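Ac-ASP-7 (Ancylostoma caninum, PDB 3S6S) is a secreted hookworm protein of the SCP/TAPS family whose molecular function is unknown, although the family is implicated in host-parasite interactions. Local coordinates at residues Phe117-Arg122 with Trp136-Asp141; Glu46-Val51 with Cys162-Gly167; Ser105-Val110 with Pro144-Ser149; Thr78-Asp83 with Ser90-Ile95. All blocks are in the same frame, centred on the assembly; numbering follows the deposited sequence.

Interaction 1 pairs two strands of the central mixed sheet, interaction 4 lays a helix on it, interaction 3 joins a helix to a loop and interaction 2 joins two loops. Along the chain interaction 4 closes before interaction 1, which is nested inside interaction 3; interaction 2 encloses all three. Interactions 1 and 4, centres about 13 Å apart, share the sheet through neighbouring strands 133-140 and 76-83. Interaction 3, centred about 16 Å from interaction 1, meets it where Tyr140 packs on Gln108. Interactions 2 and 4 have centres about 28 Å apart, on opposite sides of the chain's centre. Interactions 1 and 4 build the layered core; 2 and 3 hold the loops after strand 133-140.

Interaction 1 of 4, residues Phe117-Arg122 with Trp136-Asp141; sequences FGCSGR and WVCVYD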
loop_
_atom_site.group_PDB
_atom_site.type_symbol
_atom_site.label_atom_id
_atom_site.label_comp_id
_atom_site.label_asym_id
_atom_site.label_seq_id
_atom_site.Cartn_x
_atom_site.Cartn_y
_atom_site.Cartn_z
ATOM N N PHE A 117 -0.926 5.471 -1.733
ATOM C CA PHE A 117 0.483 5.158 -1.621
ATOM C C PHE A 117 1.122 5.166 -3.002
ATOM O O PHE A 117 0.430 5.148 -4.010
ATOM C CB PHE A 117 0.692 3.785 -0.964
ATOM C CG PHE A 117 0.489 2.603 -1.900
ATOM C CD1 PHE A 117 -0.623 2.519 -2.730
ATOM C CD2 PHE A 117 1.413 1.568 -1.937
ATOM C CE1 PHE A 117 -0.811 1.413 -3.565
ATOM C CE2 PHE A 117 1.236 0.469 -2.777
ATOM C CZ PHE A 117 0.123 0.393 -3.592
ATOM N N GLY A 118 2.448 5.171 -3.023
ATOM C CA GLY A 118 3.224 4.986 -4.225
ATOM C C GLY A 118 4.572 4.380 -3.857
ATOM O O GLY A 118 5.033 4.523 -2.719
ATOM N N CYS A 119 5.204 3.690 -4.809
ATOM C CA CYS A 119 6.480 3.037 -4.529
ATOM C C CYS A 119 7.503 3.313 -5.614
ATOM O O CYS A 119 7.163 3.634 -6.748
ATOM C CB CYS A 119 6.294 1.527 -4.375
ATOM S SG CYS A 119 4.875 1.068 -3.361
ATOM N N SER A 120 8.765 3.180 -5.256
ATOM C CA SER A 120 9.822 3.305 -6.233
ATOM C C SER A 120 10.912 2.337 -5.847
ATOM O O SER A 120 11.013 1.938 -4.687
ATOM C CB SER A 120 10.356 4.734 -6.267
ATOM O OG SER A 120 11.395 4.846 -7.220
ATOM N N GLY A 121 11.722 1.939 -6.817
ATOM C CA GLY A 121 12.824 1.029 -6.544
ATOM C C GLY A 121 14.086 1.394 -7.294
ATOM O O GLY A 121 14.064 2.214 -8.208
ATOM N N ARG A 122 15.200 0.792 -6.910
ATOM C CA ARG A 122 16.401 0.944 -7.710
ATOM C C ARG A 122 17.197 -0.353 -7.764
ATOM O O ARG A 122 17.180 -1.139 -6.817
ATOM C CB ARG A 122 17.264 2.093 -7.196
ATOM C CG ARG A 122 17.734 1.936 -5.773
ATOM C CD ARG A 122 19.240 2.082 -5.699
ATOM N NE ARG A 122 19.658 2.990 -4.641
ATOM C CZ ARG A 122 19.763 2.643 -3.365
ATOM N NH1 ARG A 122 20.156 3.534 -2.462
ATOM N NH2 ARG A 122 19.470 1.405 -2.993
ATOM N N TRP A 136 13.257 -1.344 -2.730
ATOM C CA TRP A 136 11.989 -0.633 -2.899
ATOM C C TRP A 136 11.620 0.155 -1.639
ATOM O O TRP A 136 11.824 -0.318 -0.519
ATOM C CB TRP A 136 10.867 -1.620 -3.225
ATOM C CG TRP A 136 11.015 -2.260 -4.568
ATOM C CD1 TRP A 136 11.722 -3.401 -4.872
ATOM C CD2 TRP A 136 10.463 -1.796 -5.805
ATOM N NE1 TRP A 136 11.632 -3.672 -6.217
ATOM C CE2 TRP A 136 10.871 -2.700 -6.814
ATOM C CE3 TRP A 136 9.673 -0.698 -6.161
ATOM C CZ2 TRP A 136 10.504 -2.544 -8.151
ATOM C CZ3 TRP A 136 9.314 -0.541 -7.495
ATOM C CH2 TRP A 136 9.732 -1.458 -8.472
ATOM N N VAL A 137 11.099 1.365 -1.808
ATOM C CA VAL A 137 10.307 1.930 -0.728
ATOM C C VAL A 137 8.897 2.239 -1.180
ATOM O O VAL A 137 8.654 2.596 -2.333
ATOM C CB VAL A 137 10.979 3.137 0.070
ATOM C CG1 VAL A 137 12.469 3.263 -0.213
ATOM C CG2 VAL A 137 10.238 4.444 -0.130
ATOM N N CYS A 138 7.961 2.049 -0.255
ATOM C CA CYS A 138 6.611 2.565 -0.409
ATOM C C CYS A 138 6.338 3.649 0.626
ATOM O O CYS A 138 6.797 3.601 1.784
ATOM C CB CYS A 138 5.569 1.461 -0.320
ATOM S SG CYS A 138 5.698 0.277 -1.666
ATOM N N VAL A 139 5.591 4.633 0.160
ATOM C CA VAL A 139 5.203 5.789 0.924
ATOM C C VAL A 139 3.677 5.826 0.947
ATOM O O VAL A 139 3.006 5.631 -0.085
ATOM C CB VAL A 139 5.784 7.084 0.290
ATOM C CG1 VAL A 139 4.953 8.286 0.673
ATOM C CG2 VAL A 139 7.270 7.256 0.680
ATOM N N TYR A 140 3.144 6.051 2.141
ATOM C CA TYR A 140 1.715 6.004 2.381
ATOM C C TYR A 140 1.252 7.337 2.929
ATOM O O TYR A 140 2.003 8.026 3.606
ATOM C CB TYR A 140 1.396 4.895 3.371
ATOM C CG TYR A 140 1.982 3.566 2.965
ATOM C CD1 TYR A 140 3.345 3.336 3.067
ATOM C CD2 TYR A 140 1.174 2.539 2.482
ATOM C CE1 TYR A 140 3.890 2.134 2.706
ATOM C CE2 TYR A 140 1.720 1.323 2.118
ATOM C CZ TYR A 140 3.079 1.135 2.237
ATOM O OH TYR A 140 3.644 -0.052 1.878
ATOM N N ASP A 141 0.018 7.715 2.618
ATOM C CA ASP A 141 -0.472 9.000 3.074
ATOM C C ASP A 141 -0.749 8.957 4.569
ATOM O O ASP A 141 -0.683 9.979 5.243
ATOM C CB ASP A 141 -1.697 9.461 2.271
ATOM C CG ASP A 141 -2.947 8.624 2.537
ATOM O OD1 ASP A 141 -4.049 9.148 2.276
ATOM O OD2 ASP A 141 -2.847 7.464 2.992
#
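Cys119 and Cys138 face each other in a non-hydrogen-bonded pair of two antiparallel strands and are joined by a disulfide, SG to SG 2.0 Å. Both cysteines hold SG beside their own backbone N (chi1 -45° and -65°), which turns the two sulfurs toward one another across the strands.

Backbone hydrogen bonds flank this bridge. Gly118 N donates to Val139 O (3.0 Å) and Val139 N returns a bond to Gly118 O (2.9 Å); Ser120 and Val137 form a second reciprocal pair, with Ser120 N to Val137 O at 3.0 Å. Between them, CA-H groups also approach the carbonyls, such as Cys119 CA to Val137 O at 3.1 Å.

Aromatic contacts frame the disulfide on its own face of the sheet. At one end the six-membered ring of Trp136 carries Gly121 CA over one face, a CH-pi contact 3.9 Å from the ring centroid; without a side chain, Gly121 leaves the indole lying against its backbone. At the other end Phe117 and Tyr140 run side by side, their planes only 26° apart, but the rings are displaced and offer each other little face. Their closest touch is Phe117 CB against Tyr140 CD2 (3.7 Å). The buried Tyr140 OH is hydrogen-bonded to Thr78 and His26.

This aromatic face packs toward helix 16-34, while Ser120 and Val137 on the reverse face meet helix 54-65. A disulfide-bridged beta hairpin between two helical layers is consistent with the alpha-beta-alpha sandwich of SCP/TAPS proteins.

Interaction 2 of 4, residues Glu46-Val51 with Cys162-Gly167; sequences EMYGLV and CTYYKG
Glu46 reaches across to the 162-167 loop and is gripped through both carboxylate oxygens. Glu46 OE1 accepts from Thr163 OG1 at 2.6 Å on its syn lone pair. Glu46 OE2 takes two backbone N-H groups: Tyr164 N lies 2.8 Å from OE2 on the syn side, whereas Thr163 N, 2.7 Å from OE2, comes from above the carboxylate plane. Three bonds thus fix the rotation of the buried carboxylate, which lies stacked over one face of the Tyr164 ring with the planes 20° apart. The extended Glu46 chain, with CG anti to the backbone N (chi1 177°), runs antiparallel to the Tyr164 side chain, its CG 3.7 Å from Tyr164 CE1.

Tyr48 fills the neighbouring place. Its OH accepts from Tyr165 N (2.8 Å) and also hydrogen-bonds Ser168 OG. Tyr165 turns its edge onto the Tyr48 face in a T-shaped pair, centroids 5.1 Å apart, led by CD2; Tyr48 CE1 meanwhile packs on Tyr164 CB at 3.6 Å.

Farther out, Lys113 makes a cation-pi contact with Tyr164 and its backbone O receives the Tyr165 hydroxyl, while Cys162 is bound to Cys175 by a disulfide. Backbone bonds from Met47 and Gly49 to Cys175 bring the two loops together around the short strand 175-176. The 46-51 segment also meets helix 16-34, where Met47 and Leu50 touch Arg30, before it enters strand 51-53 beside strand 116-123.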
loop_
_atom_site.group_PDB
_atom_site.type_symbol
_atom_site.label_atom_id
_atom_site.label_comp_id
_atom_site.label_asym_id
_atom_site.label_seq_id
_atom_site.Cartn_x
_atom_site.Cartn_y
_atom_site.Cartn_z
ATOM N N GLU A 46 -14.254 -2.319 8.016
ATOM C CA GLU A 46 -14.199 -1.285 7.006
ATOM C C GLU A 46 -12.754 -1.193 6.562
ATOM O O GLU A 46 -11.838 -1.174 7.390
ATOM C CB GLU A 46 -14.672 0.049 7.574
ATOM C CG GLU A 46 -14.589 1.198 6.597
ATOM C CD GLU A 46 -15.234 2.452 7.122
ATOM O OE1 GLU A 46 -16.047 2.359 8.062
ATOM O OE2 GLU A 46 -14.932 3.542 6.598
ATOM N N MET A 47 -12.544 -1.173 5.256
ATOM C CA MET A 47 -11.202 -1.070 4.717
ATOM C C MET A 47 -11.212 -0.131 3.512
ATOM O O MET A 47 -12.150 -0.142 2.714
ATOM C CB MET A 47 -10.685 -2.458 4.339
ATOM C CG MET A 47 -9.279 -2.487 3.733
ATOM S SD MET A 47 -7.928 -2.284 4.914
ATOM C CE MET A 47 -8.058 -3.807 5.867
ATOM N N TYR A 48 -10.185 0.705 3.403
ATOM C CA TYR A 48 -10.025 1.542 2.221
ATOM C C TYR A 48 -9.021 0.893 1.315
ATOM O O TYR A 48 -8.017 0.391 1.789
ATOM C CB TYR A 48 -9.566 2.951 2.600
ATOM C CG TYR A 48 -10.740 3.840 2.914
ATOM C CD1 TYR A 48 -11.535 3.587 4.029
ATOM C CD2 TYR A 48 -11.089 4.904 2.077
ATOM C CE1 TYR A 48 -12.624 4.367 4.321
ATOM C CE2 TYR A 48 -12.187 5.697 2.363
ATOM C CZ TYR A 48 -12.951 5.417 3.495
ATOM O OH TYR A 48 -14.044 6.174 3.812
ATOM N N GLY A 49 -9.306 0.859 0.020
ATOM C CA GLY A 49 -8.306 0.427 -0.938
ATOM C C GLY A 49 -7.251 1.524 -0.983
ATOM O O GLY A 49 -7.541 2.675 -0.670
ATOM N N LEU A 50 -6.023 1.193 -1.346
ATOM C CA LEU A 50 -5.045 2.242 -1.508
ATOM C C LEU A 50 -5.058 2.720 -2.953
ATOM O O LEU A 50 -4.874 1.944 -3.894
ATOM C CB LEU A 50 -3.652 1.756 -1.129
ATOM C CG LEU A 50 -3.426 1.215 0.281
ATOM C CD1 LEU A 50 -2.013 0.685 0.385
ATOM C CD2 LEU A 50 -3.665 2.297 1.325
ATOM N N VAL A 51 -5.278 4.012 -3.132
ATOM C CA VAL A 51 -5.098 4.599 -4.437
ATOM C C VAL A 51 -3.610 4.688 -4.749
ATOM O O VAL A 51 -2.847 5.224 -3.957
ATOM C CB VAL A 51 -5.722 5.994 -4.489
ATOM C CG1 VAL A 51 -5.251 6.728 -5.725
ATOM C CG2 VAL A 51 -7.238 5.880 -4.431
ATOM N N CYS A 162 -18.866 3.195 3.701
ATOM C CA CYS A 162 -17.567 3.795 3.952
ATOM C C CYS A 162 -17.730 5.033 4.819
ATOM O O CYS A 162 -18.304 6.031 4.370
ATOM C CB CYS A 162 -16.880 4.128 2.633
ATOM S SG CYS A 162 -16.840 2.710 1.528
ATOM N N THR A 163 -17.219 4.959 6.053
ATOM C CA THR A 163 -17.443 6.004 7.060
ATOM C C THR A 163 -16.200 6.835 7.392
ATOM O O THR A 163 -16.321 7.978 7.859
ATOM C CB THR A 163 -17.943 5.411 8.411
ATOM O OG1 THR A 163 -16.901 4.626 9.014
ATOM C CG2 THR A 163 -19.183 4.547 8.224
ATOM N N TYR A 164 -15.014 6.260 7.187
ATOM C CA TYR A 164 -13.788 6.892 7.666
ATOM C C TYR A 164 -13.532 8.208 6.968
ATOM O O TYR A 164 -13.088 9.165 7.593
ATOM C CB TYR A 164 -12.574 5.972 7.499
ATOM C CG TYR A 164 -12.573 4.779 8.425
ATOM C CD1 TYR A 164 -11.989 3.576 8.039
ATOM C CD2 TYR A 164 -13.150 4.858 9.689
ATOM C CE1 TYR A 164 -11.987 2.484 8.876
ATOM C CE2 TYR A 164 -13.153 3.776 10.533
ATOM C CZ TYR A 164 -12.569 2.588 10.121
ATOM O OH TYR A 164 -12.565 1.502 10.967
ATOM N N TYR A 165 -13.802 8.256 5.669
ATOM C CA TYR A 165 -13.539 9.463 4.905
ATOM C C TYR A 165 -14.758 9.889 4.110
ATOM O O TYR A 165 -15.526 9.048 3.638
ATOM C CB TYR A 165 -12.337 9.282 3.978
ATOM C CG TYR A 165 -11.040 9.038 4.711
ATOM C CD1 TYR A 165 -10.344 10.092 5.308
ATOM C CD2 TYR A 165 -10.511 7.758 4.819
ATOM C CE1 TYR A 165 -9.148 9.876 5.991
ATOM C CE2 TYR A 165 -9.324 7.530 5.504
ATOM C CZ TYR A 165 -8.642 8.592 6.083
ATOM O OH TYR A 165 -7.460 8.364 6.757
ATOM N N LYS A 166 -14.906 11.203 3.958
ATOM C CA LYS A 166 -16.077 11.805 3.332
ATOM C C LYS A 166 -16.521 11.154 2.019
ATOM O O LYS A 166 -17.488 10.378 2.002
ATOM C CB LYS A 166 -15.866 13.314 3.142
ATOM N N GLY A 167 -15.830 11.466 0.924
ATOM C CA GLY A 167 -16.384 11.197 -0.402
ATOM C C GLY A 167 -16.010 9.873 -1.039
ATOM O O GLY A 167 -15.325 9.836 -2.066
#

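Interaction 3 of 4, residues Ser105-Val110 with Pro144-Ser149; sequences SMRQVV and PKDGES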
loop_
_atom_site.group_PDB
_atom_site.type_symbol
_atom_site.label_atom_id
_atom_site.label_comp_id
_atom_site.label_asym_id
_atom_site.label_seq_id
_atom_site.Cartn_x
_atom_site.Cartn_y
_atom_site.Cartn_z
ATOM N N SER A 105 6.303 -4.225 9.019
ATOM C CA SER A 105 6.011 -3.631 7.719
ATOM C C SER A 105 4.535 -3.799 7.387
ATOM O O SER A 105 3.900 -2.882 6.887
ATOM C CB SER A 105 6.875 -4.267 6.620
ATOM O OG SER A 105 8.215 -3.800 6.685
ATOM N N MET A 106 3.992 -4.978 7.683
ATOM C CA MET A 106 2.621 -5.294 7.324
ATOM C C MET A 106 1.596 -4.428 8.060
ATOM O O MET A 106 0.514 -4.192 7.539
ATOM C CB MET A 106 2.334 -6.783 7.510
ATOM C CG MET A 106 3.064 -7.677 6.507
ATOM S SD MET A 106 2.598 -7.380 4.779
ATOM C CE MET A 106 3.964 -6.400 4.246
ATOM N N ARG A 107 1.932 -3.949 9.256
ATOM C CA ARG A 107 1.074 -2.983 9.936
ATOM C C ARG A 107 0.736 -1.788 9.053
ATOM O O ARG A 107 -0.412 -1.345 9.019
ATOM C CB ARG A 107 1.724 -2.458 11.207
ATOM C CG ARG A 107 1.418 -3.247 12.437
ATOM C CD ARG A 107 1.803 -2.410 13.646
ATOM N NE ARG A 107 0.623 -1.838 14.268
ATOM C CZ ARG A 107 0.507 -0.574 14.631
ATOM N NH1 ARG A 107 1.528 0.265 14.443
ATOM N NH2 ARG A 107 -0.627 -0.161 15.197
ATOM N N GLN A 108 1.737 -1.250 8.360
ATOM C CA GLN A 108 1.486 -0.133 7.455
ATOM C C GLN A 108 0.661 -0.563 6.235
ATOM O O GLN A 108 -0.325 0.080 5.875
ATOM C CB GLN A 108 2.800 0.506 7.013
ATOM C CG GLN A 108 2.615 1.599 5.983
ATOM C CD GLN A 108 1.929 2.837 6.551
ATOM O OE1 GLN A 108 2.543 3.620 7.299
ATOM N NE2 GLN A 108 0.648 3.025 6.200
ATOM N N VAL A 109 1.071 -1.668 5.616
ATOM C CA VAL A 109 0.438 -2.200 4.415
ATOM C C VAL A 109 -1.067 -2.355 4.591
ATOM O O VAL A 109 -1.863 -2.155 3.671
ATOM C CB VAL A 109 1.024 -3.592 4.100
ATOM C CG1 VAL A 109 0.217 -4.301 3.001
ATOM C CG2 VAL A 109 2.498 -3.455 3.725
ATOM N N VAL A 110 -1.444 -2.653 5.815
ATOM C CA VAL A 110 -2.738 -3.232 6.115
ATOM C C VAL A 110 -3.661 -2.274 6.909
ATOM O O VAL A 110 -4.832 -2.574 7.132
ATOM C CB VAL A 110 -2.458 -4.592 6.825
ATOM C CG1 VAL A 110 -3.176 -4.742 8.151
ATOM C CG2 VAL A 110 -2.669 -5.747 5.858
ATOM N N PRO A 144 0.015 4.363 10.697
ATOM C CA PRO A 144 -0.702 4.053 11.938
ATOM C C PRO A 144 0.174 4.415 13.136
ATOM O O PRO A 144 1.370 4.635 12.954
ATOM C CB PRO A 144 -0.866 2.545 11.859
ATOM C CG PRO A 144 0.349 2.091 11.100
ATOM C CD PRO A 144 0.596 3.161 10.075
ATOM N N LYS A 145 -0.398 4.498 14.334
ATOM C CA LYS A 145 0.438 4.622 15.527
ATOM C C LYS A 145 0.456 3.332 16.319
ATOM O O LYS A 145 -0.406 2.475 16.164
ATOM C CB LYS A 145 0.080 5.820 16.428
ATOM C CG LYS A 145 -1.179 6.589 16.087
ATOM C CD LYS A 145 -1.079 8.020 16.624
ATOM C CE LYS A 145 -0.445 8.031 18.025
ATOM N NZ LYS A 145 -0.011 9.388 18.467
ATOM N N ASP A 146 1.468 3.188 17.160
ATOM C CA ASP A 146 1.627 1.962 17.912
ATOM C C ASP A 146 0.444 1.766 18.839
ATOM O O ASP A 146 -0.037 2.714 19.466
ATOM C CB ASP A 146 2.960 1.964 18.646
ATOM C CG ASP A 146 4.133 1.899 17.682
ATOM O OD1 ASP A 146 4.538 2.968 17.170
ATOM O OD2 ASP A 146 4.617 0.777 17.401
ATOM N N GLY A 147 -0.048 0.535 18.878
ATOM C CA GLY A 147 -1.215 0.208 19.658
ATOM C C GLY A 147 -2.542 0.633 19.050
ATOM O O GLY A 147 -3.580 0.177 19.504
ATOM N N GLU A 148 -2.522 1.504 18.045
ATOM C CA GLU A 148 -3.760 1.907 17.379
ATOM C C GLU A 148 -4.548 0.679 16.926
ATOM O O GLU A 148 -3.995 -0.231 16.314
ATOM C CB GLU A 148 -3.490 2.838 16.191
ATOM C CG GLU A 148 -4.758 3.256 15.461
ATOM C CD GLU A 148 -4.534 4.315 14.401
ATOM O OE1 GLU A 148 -3.391 4.796 14.249
ATOM O OE2 GLU A 148 -5.511 4.685 13.717
ATOM N N SER A 149 -5.838 0.649 17.247
ATOM C CA SER A 149 -6.693 -0.464 16.830
ATOM C C SER A 149 -7.077 -0.335 15.348
ATOM O O SER A 149 -7.344 0.764 14.861
ATOM C CB SER A 149 -7.958 -0.539 17.696
ATOM O OG SER A 149 -8.739 -1.678 17.334
#
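Arg107 reaches, with a bend at chi3, from helix 103-110 to the loop 144-149 and points its guanidinium at the carbonyl of Lys145. Arg107 NH2 to Lys145 O is the firm bond, 2.8 Å and fairly straight (163°), with the oxygen close to the guanidinium plane although the donor stands above the carbonyl plane. Arg107 NH1 adds a weak bond to Lys145 O at 3.4 Å. The same oxygen accepts Glu148 N from the opposite face of its plane, so side chain and turn share one acceptor.

The tightly packed part is at Pro144, which also touches Tyr111 and Phe150. Its CG sits over one face of the guanidinium, 4.0 Å from Arg107 NH1, and its CD meets Gln108 OE1 at 3.4 Å, the two side chains crossing at about a right angle. Gln108 is bent at chi2 (69°), which brings the amide to the proline, and its NE2 hydrogen-bonds Lys142 O.

The outer side is looser and largely solvent-facing. Asp146 OD2 stays 4.3 Å from Arg107 NH1 and well out of the guanidinium plane, an arrangement in which charge alone can act. The loop is braced internally: Lys145 N donates to Glu148 OE1 (3.0 Å), while Glu148 OE2 hydrogen-bonds Tyr111.

Residues Lys145-Glu148 form a type II beta turn with Gly147 at its third position, where phi is positive, and the contact is that of such a turn held to a helix flank by an arginine on its first carbonyl.

Interaction 4 of 4, residues Thr78-Asp83 with Ser90-Ile95; sequences TRFSGD and SALKEI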
loop_
_atom_site.group_PDB
_atom_site.type_symbol
_atom_site.label_atom_id
_atom_site.label_comp_id
_atom_site.label_asym_id
_atom_site.label_seq_id
_atom_site.Cartn_x
_atom_site.Cartn_y
_atom_site.Cartn_z
ATOM N N THR A 78 7.334 1.957 3.904
ATOM C CA THR A 78 7.828 0.586 3.963
ATOM C C THR A 78 9.028 0.395 3.031
ATOM O O THR A 78 9.176 1.085 2.029
ATOM C CB THR A 78 6.748 -0.455 3.612
ATOM O OG1 THR A 78 6.290 -0.249 2.261
ATOM C CG2 THR A 78 5.586 -0.371 4.609
ATOM N N ARG A 79 9.891 -0.548 3.375
ATOM C CA ARG A 79 11.039 -0.848 2.544
ATOM C C ARG A 79 11.131 -2.339 2.356
ATOM O O ARG A 79 10.836 -3.104 3.260
ATOM C CB ARG A 79 12.321 -0.327 3.187
ATOM C CG ARG A 79 12.130 0.998 3.878
ATOM C CD ARG A 79 13.384 1.421 4.612
ATOM N NE ARG A 79 14.162 2.302 3.762
ATOM C CZ ARG A 79 14.174 3.617 3.893
ATOM N NH1 ARG A 79 13.453 4.187 4.866
ATOM N NH2 ARG A 79 14.917 4.349 3.062
ATOM N N PHE A 80 11.527 -2.757 1.166
ATOM C CA PHE A 80 11.779 -4.171 0.944
ATOM C C PHE A 80 12.824 -4.354 -0.146
ATOM O O PHE A 80 12.858 -3.603 -1.127
ATOM C CB PHE A 80 10.478 -4.952 0.695
ATOM C CG PHE A 80 9.550 -4.310 -0.299
ATOM C CD1 PHE A 80 8.696 -3.285 0.089
ATOM C CD2 PHE A 80 9.505 -4.757 -1.626
ATOM C CE1 PHE A 80 7.821 -2.700 -0.830
ATOM C CE2 PHE A 80 8.638 -4.170 -2.556
ATOM C CZ PHE A 80 7.795 -3.146 -2.161
ATOM N N SER A 81 13.712 -5.319 0.073
ATOM C CA SER A 81 14.857 -5.546 -0.807
ATOM C C SER A 81 15.347 -6.984 -0.777
ATOM O O SER A 81 14.931 -7.787 0.062
ATOM C CB SER A 81 16.013 -4.624 -0.439
ATOM O OG SER A 81 15.798 -4.006 0.811
ATOM N N GLY A 82 16.247 -7.304 -1.700
ATOM C CA GLY A 82 16.810 -8.638 -1.761
ATOM C C GLY A 82 17.734 -8.832 -2.938
ATOM O O GLY A 82 17.574 -8.199 -3.985
ATOM N N ASP A 83 18.715 -9.709 -2.762
ATOM C CA ASP A 83 19.580 -10.097 -3.861
ATOM C C ASP A 83 18.806 -11.042 -4.758
ATOM O O ASP A 83 17.935 -11.779 -4.296
ATOM C CB ASP A 83 20.845 -10.771 -3.339
ATOM C CG ASP A 83 21.708 -9.832 -2.521
ATOM O OD1 ASP A 83 21.780 -8.636 -2.866
ATOM O OD2 ASP A 83 22.309 -10.287 -1.528
ATOM N N SER A 90 10.380 -11.568 -11.228
ATOM C CA SER A 90 10.183 -12.770 -10.425
ATOM C C SER A 90 10.768 -12.554 -9.031
ATOM O O SER A 90 10.174 -12.951 -8.032
ATOM C CB SER A 90 10.820 -13.991 -11.097
ATOM O OG SER A 90 10.079 -14.379 -12.243
ATOM N N ALA A 91 11.930 -11.912 -8.981
ATOM C CA ALA A 91 12.567 -11.589 -7.716
ATOM C C ALA A 91 11.636 -10.751 -6.829
ATOM O O ALA A 91 11.464 -11.041 -5.637
ATOM C CB ALA A 91 13.882 -10.856 -7.961
ATOM N N LEU A 92 11.046 -9.716 -7.428
ATOM C CA LEU A 92 10.126 -8.821 -6.740
ATOM C C LEU A 92 9.037 -9.640 -6.094
ATOM O O LEU A 92 8.759 -9.507 -4.898
ATOM C CB LEU A 92 9.500 -7.847 -7.733
ATOM C CG LEU A 92 8.752 -6.595 -7.243
ATOM C CD1 LEU A 92 7.268 -6.683 -7.566
ATOM C CD2 LEU A 92 8.995 -6.277 -5.758
ATOM N N LYS A 93 8.430 -10.502 -6.897
ATOM C CA LYS A 93 7.360 -11.363 -6.420
ATOM C C LYS A 93 7.782 -12.143 -5.169
ATOM O O LYS A 93 6.982 -12.325 -4.247
ATOM C CB LYS A 93 6.927 -12.304 -7.514
ATOM N N GLU A 94 9.038 -12.595 -5.143
ATOM C CA GLU A 94 9.561 -13.372 -4.023
ATOM C C GLU A 94 9.866 -12.467 -2.835
ATOM O O GLU A 94 9.573 -12.805 -1.690
ATOM C CB GLU A 94 10.829 -14.124 -4.429
ATOM C CG GLU A 94 10.605 -15.163 -5.510
ATOM C CD GLU A 94 11.886 -15.873 -5.942
ATOM O OE1 GLU A 94 13.001 -15.357 -5.669
ATOM O OE2 GLU A 94 11.765 -16.957 -6.556
ATOM N N ILE A 95 10.471 -11.321 -3.123
ATOM C CA ILE A 95 10.748 -10.315 -2.103
ATOM C C ILE A 95 9.482 -9.907 -1.359
ATOM O O ILE A 95 9.515 -9.718 -0.146
ATOM C CB ILE A 95 11.408 -9.088 -2.712
ATOM C CG1 ILE A 95 12.864 -9.409 -3.023
ATOM C CG2 ILE A 95 11.315 -7.899 -1.770
ATOM C CD1 ILE A 95 13.549 -8.338 -3.817
#
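This is a buried apolar helix-on-sheet contact, in which Phe80 and Gly82 of edge strand 76-83 receive Leu92 and Ile95 from helix 88-99, the next helix in the chain. No hydrogen bond crosses it. The short segments run at 124° to each other, their axes 8.5 Å apart at closest approach.

Ile95 carries most of the contact and uses both of its branches. Its CG2 comes to the edge of the Phe80 ring, 3.6 Å from CD2, and also lies 3.9 Å from Phe80 CB. The other branch, with CG1 beside the backbone N and CD1 extended beyond it, ends on the strand backbone: Ile95 CD1 is 3.6 Å from Gly82 N and 3.8 Å from Ser81 C. The absence of a side chain at Gly82 lets the methyl rest directly on the main chain.

Leu92, one helical turn earlier, touches the same ring edge farther out, CD2 to Phe80 CE2 at 3.8 Å. Phe80 therefore presents its rim to the helix: chi1 (47°), with CG between its own N and carbonyl carbon, directs the ring toward the helix, and chi2 (-82°) turns the CD2-CE2 edge to it.

The ring also meets Phe99 and lies nearly parallel to Trp136 of the adjacent strand, while Leu92 reaches Ala21 and Ile22 of helix 16-34. Helix 88-99 thus packs beside helix 16-34 on the sheet face that carries Phe80 and Trp136, as expected for one helical layer of the three-layered SCP/TAPS core.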